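Long-range contacts in outer membrane protein YopM (Yersinia pestis, PDB 1JL5), which probably alters host cell physiology as a secreted leucine-rich repeat effector and promotes bacterial survival in host tissues: residues I157-N162 and F177-N182; N162-K167 and N182-E187. One frame throughout, in Å; residues are numbered along the deposited sequence.

Contact 1: I157-N162 and F177-N182; sequences IIDVDN and FIAAGN. With CA (calcium ion), chain D.
Ile158 and Ala179 carry the backbone ladder that joins two successive turns of this leucine-rich repeat solenoid, whose short strands 157-159 and 177-179 run parallel, with 2° between their directions. Ile158 gives its N-H to Phe177 O over 2.6 Å and takes the N-H of Ala179 on its own O at 2.7 Å. Val160 N then donates to Ala179 O at 2.7 Å. Beyond the strands the pairing goes on, and Asn162 N reaches Gly181 O at 2.7 Å.

One face of this ladder turns Ile158 and Ile178 into the buried interior, where CG2 of Ile158 rests on CG1 of Ile178 at 3.7 Å. Further along, Val160 CG2 lies against Ala180 CB. The other face bears Ile157, Asp159, Phe177 and Ala179. Phe177 has CG anti to the backbone N (chi1 172°). Phe177 CD1 lies 3.5 Å from Ile157 CG2, a methyl that approaches the ring obliquely, while Ile158 O lies at the ring edge. Tyr201 of the next turn meets the same ring. On the flank of strand 157-159 away from strand 177-179, Ile157 and Asp159 continue the backbone bonding to Leu136.

Where the segments end, the Asn162 and Asn182 side chains lie side by side and point the same way, their amide planes 66° apart. Water 1 bridges them, donating to Asn182 OD1 and accepting a weak bond from Asn162 ND2. Asn162 OD1 binds the calcium ion at 2.4 Å. Waters 2, 3 and 4 are further ligands, and water 2 can also donate to Asn182 O, a probable indirect link from the second segment to the metal. On the face that bears Phe177 and Ala179, Asp159 OD1 accepts from Asp161 N in an Asx turn, with Ala179 CB 3.5 Å from that same oxygen.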
loop_
_atom_site.group_PDB
_atom_site.type_symbol
_atom_site.label_atom_id
_atom_site.label_comp_id
_atom_site.label_asym_id
_atom_site.label_seq_id
_atom_site.Cartn_x
_atom_site.Cartn_y
_atom_site.Cartn_z
ATOM N N ILE A 157 17.921 4.567 32.756
ATOM C CA ILE A 157 17.419 4.217 31.441
ATOM C C ILE A 157 18.452 3.462 30.621
ATOM O O ILE A 157 19.565 3.935 30.412
ATOM C CB ILE A 157 16.995 5.471 30.633
ATOM C CG1 ILE A 157 15.809 6.166 31.302
ATOM C CG2 ILE A 157 16.611 5.072 29.217
ATOM C CD1 ILE A 157 16.184 7.000 32.478
ATOM N N ILE A 158 18.077 2.271 30.175
ATOM C CA ILE A 158 18.941 1.466 29.337
ATOM C C ILE A 158 18.171 1.261 28.050
ATOM O O ILE A 158 17.105 0.644 28.040
ATOM C CB ILE A 158 19.243 0.066 29.924
ATOM C CG1 ILE A 158 20.282 0.154 31.043
ATOM C CG2 ILE A 158 19.781 -0.846 28.825
ATOM C CD1 ILE A 158 19.864 1.012 32.186
ATOM N N ASP A 159 18.697 1.808 26.967
ATOM C CA ASP A 159 18.072 1.636 25.678
ATOM C C ASP A 159 19.095 0.937 24.811
ATOM O O ASP A 159 20.004 1.569 24.281
ATOM C CB ASP A 159 17.708 2.976 25.055
ATOM C CG ASP A 159 17.008 2.816 23.726
ATOM O OD1 ASP A 159 16.894 1.664 23.250
ATOM O OD2 ASP A 159 16.573 3.834 23.159
ATOM N N VAL A 160 18.962 -0.376 24.704
ATOM C CA VAL A 160 19.861 -1.167 23.885
ATOM C C VAL A 160 19.026 -1.778 22.775
ATOM O O VAL A 160 19.379 -2.801 22.195
ATOM C CB VAL A 160 20.522 -2.275 24.698
ATOM C CG1 VAL A 160 21.379 -1.659 25.792
ATOM C CG2 VAL A 160 19.462 -3.183 25.291
ATOM N N ASP A 161 17.898 -1.137 22.500
ATOM C CA ASP A 161 17.007 -1.595 21.457
ATOM C C ASP A 161 17.761 -1.688 20.143
ATOM O O ASP A 161 18.686 -0.924 19.887
ATOM C CB ASP A 161 15.826 -0.633 21.311
ATOM C CG ASP A 161 14.990 -0.921 20.077
ATOM O OD1 ASP A 161 15.454 -0.609 18.959
ATOM O OD2 ASP A 161 13.874 -1.465 20.223
ATOM N N ASN A 162 17.370 -2.651 19.325
ATOM C CA ASN A 162 17.973 -2.846 18.023
ATOM C C ASN A 162 19.485 -3.021 18.074
ATOM O O ASN A 162 20.255 -2.162 17.646
ATOM C CB ASN A 162 17.617 -1.675 17.113
ATOM C CG ASN A 162 17.608 -2.065 15.657
ATOM O OD1 ASN A 162 18.492 -2.784 15.191
ATOM N ND2 ASN A 162 16.607 -1.591 14.922
ATOM N N PHE A 177 13.927 2.148 33.304
ATOM C CA PHE A 177 13.508 1.911 31.945
ATOM C C PHE A 177 14.543 1.155 31.157
ATOM O O PHE A 177 15.716 1.527 31.118
ATOM C CB PHE A 177 13.216 3.261 31.281
ATOM C CG PHE A 177 12.955 3.187 29.802
ATOM C CD1 PHE A 177 13.970 2.846 28.912
ATOM C CD2 PHE A 177 11.701 3.509 29.292
ATOM C CE1 PHE A 177 13.745 2.829 27.538
ATOM C CE2 PHE A 177 11.468 3.495 27.917
ATOM C CZ PHE A 177 12.492 3.156 27.040
ATOM N N ILE A 178 14.108 0.070 30.537
ATOM C CA ILE A 178 15.000 -0.682 29.695
ATOM C C ILE A 178 14.291 -1.065 28.413
ATOM O O ILE A 178 13.217 -1.675 28.422
ATOM C CB ILE A 178 15.548 -1.948 30.368
ATOM C CG1 ILE A 178 16.552 -2.607 29.417
ATOM C CG2 ILE A 178 14.414 -2.897 30.736
ATOM C CD1 ILE A 178 17.361 -3.711 30.026
ATOM N N ALA A 179 14.883 -0.644 27.306
ATOM C CA ALA A 179 14.372 -0.962 25.992
ATOM C C ALA A 179 15.464 -1.862 25.456
ATOM O O ALA A 179 16.600 -1.432 25.277
ATOM C CB ALA A 179 14.245 0.297 25.149
ATOM N N ALA A 180 15.133 -3.128 25.257
ATOM C CA ALA A 180 16.086 -4.096 24.742
ATOM C C ALA A 180 15.392 -4.820 23.604
ATOM O O ALA A 180 15.709 -5.960 23.277
ATOM C CB ALA A 180 16.479 -5.071 25.829
ATOM N N GLY A 181 14.423 -4.136 23.015
ATOM C CA GLY A 181 13.684 -4.717 21.921
ATOM C C GLY A 181 14.557 -4.866 20.697
ATOM O O GLY A 181 15.608 -4.239 20.582
ATOM N N ASN A 182 14.109 -5.713 19.780
ATOM C CA ASN A 182 14.816 -5.960 18.541
ATOM C C ASN A 182 16.254 -6.363 18.789
ATOM O O ASN A 182 17.202 -5.726 18.326
ATOM C CB ASN A 182 14.765 -4.731 17.639
ATOM C CG ASN A 182 15.041 -5.073 16.185
ATOM O OD1 ASN A 182 15.295 -4.191 15.363
ATOM N ND2 ASN A 182 14.981 -6.363 15.859
HETATM CA CA CA D . 18.316 -4.824 13.857
HETATM O O HOH W 1 15.007 -2.757 13.160
HETATM O O HOH W 2 18.655 -5.810 15.985
HETATM O O HOH W 3 17.253 -3.881 11.385
HETATM O O HOH W 4 20.462 -3.794 13.101
#

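Contact 2: N162-K167 and N182-E187. With CA (calcium ion), chain D.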
loop_
_atom_site.group_PDB
_atom_site.type_symbol
_atom_site.label_atom_id
_atom_site.label_comp_id
_atom_site.label_asym_id
_atom_site.label_seq_id
_atom_site.Cartn_x
_atom_site.Cartn_y
_atom_site.Cartn_z
ATOM N N ASN A 162 17.370 -2.651 19.325
ATOM C CA ASN A 162 17.973 -2.846 18.023
ATOM C C ASN A 162 19.485 -3.021 18.074
ATOM O O ASN A 162 20.255 -2.162 17.646
ATOM C CB ASN A 162 17.617 -1.675 17.113
ATOM C CG ASN A 162 17.608 -2.065 15.657
ATOM O OD1 ASN A 162 18.492 -2.784 15.191
ATOM N ND2 ASN A 162 16.607 -1.591 14.922
ATOM N N ASN A 163 19.897 -4.152 18.615
ATOM C CA ASN A 163 21.298 -4.489 18.702
ATOM C C ASN A 163 21.357 -5.972 18.439
ATOM O O ASN A 163 20.415 -6.537 17.899
ATOM C CB ASN A 163 21.845 -4.144 20.085
ATOM C CG ASN A 163 22.307 -2.715 20.165
ATOM O OD1 ASN A 163 23.336 -2.368 19.597
ATOM N ND2 ASN A 163 21.541 -1.870 20.844
ATOM N N SER A 164 22.457 -6.608 18.805
ATOM C CA SER A 164 22.573 -8.035 18.584
ATOM C C SER A 164 22.792 -8.717 19.914
ATOM O O SER A 164 23.572 -9.656 20.027
ATOM C CB SER A 164 23.726 -8.318 17.631
ATOM O OG SER A 164 23.490 -7.650 16.408
ATOM N N LEU A 165 22.088 -8.229 20.926
ATOM C CA LEU A 165 22.205 -8.789 22.257
ATOM C C LEU A 165 21.491 -10.129 22.342
ATOM O O LEU A 165 20.310 -10.241 22.014
ATOM C CB LEU A 165 21.625 -7.812 23.281
ATOM C CG LEU A 165 22.339 -6.457 23.286
ATOM C CD1 LEU A 165 21.658 -5.516 24.257
ATOM C CD2 LEU A 165 23.805 -6.653 23.659
ATOM N N LYS A 166 22.232 -11.147 22.763
ATOM C CA LYS A 166 21.686 -12.489 22.913
ATOM C C LYS A 166 21.205 -12.568 24.351
ATOM O O LYS A 166 20.311 -13.344 24.685
ATOM C CB LYS A 166 22.767 -13.542 22.673
ATOM C CG LYS A 166 23.352 -13.531 21.267
ATOM C CD LYS A 166 22.440 -14.213 20.253
ATOM C CE LYS A 166 22.353 -15.718 20.501
ATOM N NZ LYS A 166 21.553 -16.422 19.452
ATOM N N LYS A 167 21.811 -11.749 25.200
ATOM C CA LYS A 167 21.456 -11.712 26.606
ATOM C C LYS A 167 21.694 -10.326 27.171
ATOM O O LYS A 167 22.495 -9.559 26.648
ATOM C CB LYS A 167 22.304 -12.722 27.395
ATOM C CG LYS A 167 22.135 -14.155 26.926
ATOM C CD LYS A 167 22.907 -15.143 27.792
ATOM C CE LYS A 167 22.584 -16.575 27.379
ATOM N NZ LYS A 167 23.209 -17.593 28.267
ATOM N N ASN A 182 14.109 -5.713 19.780
ATOM C CA ASN A 182 14.816 -5.960 18.541
ATOM C C ASN A 182 16.254 -6.363 18.789
ATOM O O ASN A 182 17.202 -5.726 18.326
ATOM C CB ASN A 182 14.765 -4.731 17.639
ATOM C CG ASN A 182 15.041 -5.073 16.185
ATOM O OD1 ASN A 182 15.295 -4.191 15.363
ATOM N ND2 ASN A 182 14.981 -6.363 15.859
ATOM N N ASN A 183 16.401 -7.425 19.556
ATOM C CA ASN A 183 17.698 -7.980 19.848
ATOM C C ASN A 183 17.508 -9.459 19.614
ATOM O O ASN A 183 16.599 -9.851 18.886
ATOM C CB ASN A 183 18.101 -7.674 21.288
ATOM C CG ASN A 183 18.844 -6.360 21.400
ATOM O OD1 ASN A 183 19.999 -6.267 21.002
ATOM N ND2 ASN A 183 18.177 -5.334 21.911
ATOM N N GLN A 184 18.343 -10.286 20.221
ATOM C CA GLN A 184 18.221 -11.720 20.032
ATOM C C GLN A 184 18.129 -12.348 21.405
ATOM O O GLN A 184 18.616 -13.450 21.645
ATOM C CB GLN A 184 19.434 -12.230 19.262
ATOM C CG GLN A 184 19.623 -11.489 17.948
ATOM C CD GLN A 184 21.017 -11.637 17.370
ATOM O OE1 GLN A 184 21.334 -11.049 16.334
ATOM N NE2 GLN A 184 21.857 -12.423 18.034
ATOM N N LEU A 185 17.492 -11.619 22.309
ATOM C CA LEU A 185 17.330 -12.086 23.668
ATOM C C LEU A 185 16.417 -13.295 23.693
ATOM O O LEU A 185 15.326 -13.283 23.125
ATOM C CB LEU A 185 16.739 -10.979 24.538
ATOM C CG LEU A 185 17.528 -9.667 24.553
ATOM C CD1 LEU A 185 16.804 -8.653 25.427
ATOM C CD2 LEU A 185 18.944 -9.920 25.065
ATOM N N GLU A 186 16.882 -14.350 24.340
ATOM C CA GLU A 186 16.091 -15.554 24.463
ATOM C C GLU A 186 15.499 -15.517 25.859
ATOM O O GLU A 186 14.549 -16.224 26.171
ATOM C CB GLU A 186 16.974 -16.778 24.267
ATOM C CG GLU A 186 17.541 -16.858 22.866
ATOM C CD GLU A 186 18.428 -18.060 22.669
ATOM O OE1 GLU A 186 17.936 -19.195 22.848
ATOM O OE2 GLU A 186 19.618 -17.866 22.335
ATOM N N GLU A 187 16.075 -14.663 26.692
ATOM C CA GLU A 187 15.617 -14.484 28.056
ATOM C C GLU A 187 15.946 -13.073 28.483
ATOM O O GLU A 187 16.840 -12.439 27.931
ATOM C CB GLU A 187 16.326 -15.439 29.014
ATOM C CG GLU A 187 16.043 -16.908 28.803
ATOM C CD GLU A 187 16.837 -17.775 29.766
ATOM O OE1 GLU A 187 16.699 -17.581 30.994
ATOM O OE2 GLU A 187 17.599 -18.644 29.294
HETATM CA CA CA D . 18.316 -4.824 13.857
HETATM O O HOH W 5 19.202 -8.808 16.645
HETATM O O HOH W 2 18.655 -5.810 15.985
HETATM O O HOH W 6 21.691 -9.195 14.250
HETATM O O HOH W 7 24.724 -11.750 18.787
HETATM O O HOH W 8 18.927 -14.406 26.583
HETATM O O HOH W 9 18.885 -15.500 20.036
HETATM O O HOH W 3 17.253 -3.881 11.385
HETATM O O HOH W 4 20.462 -3.794 13.101
#
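Asn183 pushes its carboxamide against Leu165 and Asn163. Leu165 CB lies over one face at the oxygen end, 3.2 Å from Asn183 OD1, and the backbone of Asn163 passes beneath the other, its N 3.7 Å from Asn183 CG. Asn183 OD1 accepts from Leu165 N at 2.9 Å, the donor tilted 24° from the amide plane, and ND2 donates to Val160 O and Ala180 O, so both polar atoms of this buried group are bonded. A second flat group, the Gln184 amide, has Ser164 CA over one face, 4.1 Å from Gln184 CD. At its rim water 6 donates to OE1 and also meets Ser164 OG, while water 7 links NE2, weakly, to Ser164 O.

This is a rung of the asparagine ladder of leucine-rich repeats: Asn163 OD1 likewise takes Leu143 N, and Asn205 OD1 takes Leu185 N. Between the rungs, Gln184 N donates to Leu165 O at 2.7 Å and Asn163 N to Asn182 O at 3.1 Å. Leu185 CD2 comes to 3.8 Å from Leu165 CB. Toward the exposed end Lys166, bent about CB-CG (chi2 -79°) and again about CG-CD, runs beside Glu186. Lys166 NZ makes a long salt bridge to Glu186 OE2 at 3.8 Å, and water 9 accepts from NZ and donates to Gln184 O.

In the fold
After the N-terminal helices and four earlier strands the chain reaches strand 157-159, bends at Asn162 and runs through the loop 162-167 before returning to strand 177-179 one turn further along the solenoid. There contact 1 closes the first loop, pairing this strand with the one before it. The chain then bends at Asn182, and contact 2 closes a loop of the same length by laying 182-187 on 162-167. The segments alternate, so the two contacts cross, sharing Asn162 and Asn182 and the calcium ion beside them. Together they tie LRR 5 to LRR 6 from the strands down into the loops. Val160 CG2, in contact 1, packs on Leu165 CD1 of contact 2 at 3.4 Å.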